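Local coordinates for protein poly-gamma-glutamate hydrolase (Bacillus phage phiNIT1, PDB 3A9L) that hydrolyses the gamma-glutamyl linkages of bacterial poly-gamma-glutamate as a phage-encoded zinc peptidase, at residues 11-14 / 15-19; 138-142 / 143-147. All blocks are in the same frame, centred on the assembly; numbering follows the deposited sequence.

Overall arrangement
Two local contacts lie on the same alpha/beta subunit, their centres about 30 Å apart and their nearest atoms about 18 Å apart. Interaction 1 comes first along the chain, at the end of helix 10-16, next to the outermost strand 23-29 of the mixed sheet and facing the second subunit of the assembly. Interaction 2 follows much later, in the loop that leaves strand 138-139, the outermost strand at the other border. The zinc-bearing region lies between them: the side chain of L13 is about 12 Å from the zinc ion, that of F144 about 7 Å. One contact thus borders the subunit interface through E14, the other belongs to the surroundings of the metal.

Interaction 1. Residues 11-14 / 15-19; sequences EALE and NAETV
L13 and E17, one helical turn apart, meet through backbone and side chain together. The carbonyl oxygen L13 O takes the E17 N-H almost along the C=O axis, at 2.9 Å, and accepts a second bond, from A16 N at 3.1 Å, whose donor stands above the carbonyl plane. Beside this doubly gripped oxygen the side chains cross at a slant, with L13 CD2 4.0 Å from E17 CG. L13 brings its branch here because CG is anti to the backbone N (chi1 -173°), while the chain of E17 bends at chi2 (-72°), its methylenes lying against L13 O and the leucine. Two residues earlier the ordinary helical bond from N15 N to E11 O is short, 2.7 Å; the next, from A16 N to A12 O at 3.3 Å, is weak, consistent with A16 N being shared with L13 O.

The charged ends find partners farther out. E17 OE2 forms a salt bridge with R76, and its side chain touches Y23 of strand 23-29, which also packs against the buried L13; leucine suits this inward side. E14 also packs on Y23 and I25, but its chain, extended beyond CG, carries OE1 to a salt bridge with R29 of the second subunit. A16 packs on Y7. E17 is the first residue to leave helical backbone angles, with a psi of 160°, and the chain continues extended toward strand 23-29. The paired bonds on L13 O, one from i+3 and one from i+4, are typical of the tightening last turn at a helix C-terminus.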
# COMPACT_ATOMS: atom_id res chain seq x y z
N GLU A 11 3.13 6.40 -17.43
CA GLU A 11 4.57 6.52 -17.71
C GLU A 11 4.94 7.98 -17.95
O GLU A 11 5.78 8.55 -17.24
CB GLU A 11 4.95 5.68 -18.95
CG GLU A 11 5.04 4.18 -18.72
CD GLU A 11 3.69 3.47 -18.66
OE1 GLU A 11 2.64 4.08 -19.02
OE2 GLU A 11 3.70 2.28 -18.29
N ALA A 12 4.29 8.60 -18.94
CA ALA A 12 4.49 10.02 -19.23
C ALA A 12 4.35 10.89 -17.98
O ALA A 12 5.15 11.79 -17.73
CB ALA A 12 3.52 10.48 -20.31
N LEU A 13 3.31 10.60 -17.19
CA LEU A 13 3.10 11.27 -15.92
C LEU A 13 4.25 11.02 -14.95
O LEU A 13 4.81 11.96 -14.40
CB LEU A 13 1.77 10.80 -15.28
CG LEU A 13 1.34 11.55 -14.00
CD1 LEU A 13 -0.13 11.45 -13.79
CD2 LEU A 13 2.02 11.04 -12.77
N GLU A 14 4.60 9.76 -14.74
CA GLU A 14 5.64 9.42 -13.79
C GLU A 14 7.00 9.99 -14.20
O GLU A 14 7.81 10.45 -13.35
CB GLU A 14 5.67 7.90 -13.62
CG GLU A 14 4.49 7.44 -12.77
CD GLU A 14 4.66 6.06 -12.11
OE1 GLU A 14 5.78 5.51 -12.14
OE2 GLU A 14 3.67 5.55 -11.53
N ASN A 15 7.24 9.98 -15.51
CA ASN A 15 8.46 10.51 -16.10
C ASN A 15 8.68 11.97 -15.78
O ASN A 15 9.81 12.40 -15.61
CB ASN A 15 8.45 10.30 -17.63
CG ASN A 15 9.08 8.98 -18.05
OD1 ASN A 15 9.76 8.31 -17.26
ND2 ASN A 15 8.83 8.59 -19.30
N ALA A 16 7.59 12.73 -15.66
CA ALA A 16 7.65 14.17 -15.49
C ALA A 16 7.45 14.64 -14.06
O ALA A 16 8.01 15.66 -13.66
CB ALA A 16 6.66 14.82 -16.40
N GLU A 17 6.62 13.92 -13.29
CA GLU A 17 6.23 14.36 -11.94
C GLU A 17 7.12 13.66 -10.94
O GLU A 17 7.73 12.66 -11.28
CB GLU A 17 4.77 14.01 -11.68
CG GLU A 17 3.81 14.65 -12.69
CD GLU A 17 3.68 16.16 -12.49
OE1 GLU A 17 4.11 16.71 -11.44
OE2 GLU A 17 3.09 16.79 -13.38
N THR A 18 7.22 14.19 -9.73
CA THR A 18 8.09 13.63 -8.65
C THR A 18 7.23 12.87 -7.65
O THR A 18 6.30 13.40 -7.10
CB THR A 18 8.88 14.80 -7.96
OG1 THR A 18 9.91 15.22 -8.86
CG2 THR A 18 9.52 14.42 -6.60
N VAL A 19 7.52 11.59 -7.42
CA VAL A 19 6.71 10.84 -6.48
C VAL A 19 6.92 11.37 -5.06
O VAL A 19 8.04 11.79 -4.70
CB VAL A 19 6.94 9.34 -6.59
CG1 VAL A 19 8.36 8.99 -6.20
CG2 VAL A 19 5.91 8.57 -5.76

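Interaction 2. Residues 138-142 / 143-147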
# COMPACT_ATOMS: atom_id res chain seq x y z
N GLU A 138 -28.17 6.57 -9.89
CA GLU A 138 -28.80 5.95 -11.07
C GLU A 138 -27.80 5.23 -11.95
O GLU A 138 -26.59 5.50 -11.88
CB GLU A 138 -29.55 7.00 -11.89
CG GLU A 138 -28.63 8.04 -12.46
CD GLU A 138 -29.36 9.25 -12.95
OE1 GLU A 138 -29.95 9.20 -14.06
OE2 GLU A 138 -29.35 10.25 -12.22
N VAL A 139 -28.30 4.33 -12.80
CA VAL A 139 -27.48 3.72 -13.88
C VAL A 139 -27.04 4.81 -14.85
O VAL A 139 -27.84 5.61 -15.31
CB VAL A 139 -28.19 2.54 -14.62
CG1 VAL A 139 -27.41 2.09 -15.90
CG2 VAL A 139 -28.36 1.39 -13.70
N ALA A 140 -25.73 4.88 -15.09
CA ALA A 140 -25.14 5.80 -16.03
C ALA A 140 -25.64 5.55 -17.47
O ALA A 140 -25.76 4.40 -17.91
CB ALA A 140 -23.66 5.67 -15.99
N THR A 141 -25.84 6.65 -18.22
CA THR A 141 -26.43 6.61 -19.58
C THR A 141 -25.78 7.47 -20.69
O THR A 141 -25.28 6.90 -21.66
CB THR A 141 -27.91 6.94 -19.57
OG1 THR A 141 -28.10 8.20 -18.89
CG2 THR A 141 -28.71 5.80 -18.92
N ASP A 142 -25.84 8.80 -20.63
CA ASP A 142 -25.14 9.55 -21.70
C ASP A 142 -23.60 9.39 -21.64
O ASP A 142 -22.94 9.22 -22.66
CB ASP A 142 -25.55 11.05 -21.87
CG ASP A 142 -26.54 11.57 -20.81
OD1 ASP A 142 -26.24 11.54 -19.58
OD2 ASP A 142 -27.60 12.08 -21.23
N ARG A 143 -23.08 9.39 -20.41
CA ARG A 143 -21.67 9.45 -20.09
C ARG A 143 -21.39 8.46 -18.96
O ARG A 143 -22.32 8.02 -18.25
CB ARG A 143 -21.32 10.85 -19.59
CG ARG A 143 -22.16 11.26 -18.39
CD ARG A 143 -21.84 12.62 -17.82
NE ARG A 143 -22.87 13.01 -16.86
CZ ARG A 143 -22.87 14.13 -16.14
NH1 ARG A 143 -21.87 15.01 -16.23
NH2 ARG A 143 -23.88 14.38 -15.30
N PHE A 144 -20.12 8.12 -18.78
CA PHE A 144 -19.66 7.31 -17.64
C PHE A 144 -20.25 5.90 -17.57
O PHE A 144 -20.36 5.31 -16.49
CB PHE A 144 -19.96 8.03 -16.32
CG PHE A 144 -19.34 9.40 -16.22
CD1 PHE A 144 -18.05 9.63 -16.67
CD2 PHE A 144 -20.05 10.44 -15.65
CE1 PHE A 144 -17.48 10.91 -16.57
CE2 PHE A 144 -19.49 11.72 -15.55
CZ PHE A 144 -18.20 11.95 -15.99
N THR A 145 -20.65 5.37 -18.72
CA THR A 145 -21.29 4.05 -18.72
C THR A 145 -20.27 2.94 -18.52
O THR A 145 -20.61 1.85 -18.05
CB THR A 145 -22.10 3.74 -20.01
OG1 THR A 145 -21.20 3.59 -21.11
CG2 THR A 145 -23.12 4.81 -20.32
N ALA A 146 -19.02 3.22 -18.91
CA ALA A 146 -17.92 2.24 -18.78
C ALA A 146 -18.25 0.80 -19.17
O ALA A 146 -18.18 -0.11 -18.34
CB ALA A 146 -17.35 2.30 -17.36
N THR A 147 -18.65 0.55 -20.41
CA THR A 147 -18.93 -0.82 -20.84
C THR A 147 -17.89 -1.32 -21.83
O THR A 147 -18.10 -2.30 -22.49
CB THR A 147 -20.35 -0.99 -21.45
OG1 THR A 147 -20.47 -0.18 -22.63
CG2 THR A 147 -21.44 -0.64 -20.40
O HOH W 1 -25.51 11.60 -16.81
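A140 packs its methyl against the backbone of R143 and F144 where the chain turns out of the edge strand 138-139, in the loop leading toward strand 162-167 of the mixed beta-sheet of this alpha/beta fold. A140 CB lies 3.4 Å from F144 O and 3.5 Å from R143 O; a small side chain suits a buried place so close to two carbonyl oxygens. Farther along the turn T145 brings in its methyl, CG2 being 3.3 Å from T141 O. That methyl is anti to the carbonyl carbon of T145, while OG1 takes the position between N and C (chi1 68°), which gives the apolar branch to the turn.

F144 has a positive phi of 62°, unusual for a residue with a side chain, and directs its ring away from the turn. R143 CB sits over one ring face, 4.1 Å above the plane and offset toward the rim, and L114, Q163 and E165 also touch the phenylalanine. The ring is about 4 Å from a bound phosphate, probably from the crystallisation liquor, and near the metal pocket.

R143 has CG between its backbone N and carbonyl carbon (chi1 57°) and runs extended to NE. R143 NE lies 4.6 Å from D142 OD1, which is well out of the guanidinium plane: no salt bridge forms. A water joins them instead, donating to D142 OD1 at 2.9 Å and accepting from R143 NE at 3.0 Å, in the guanidinium plane.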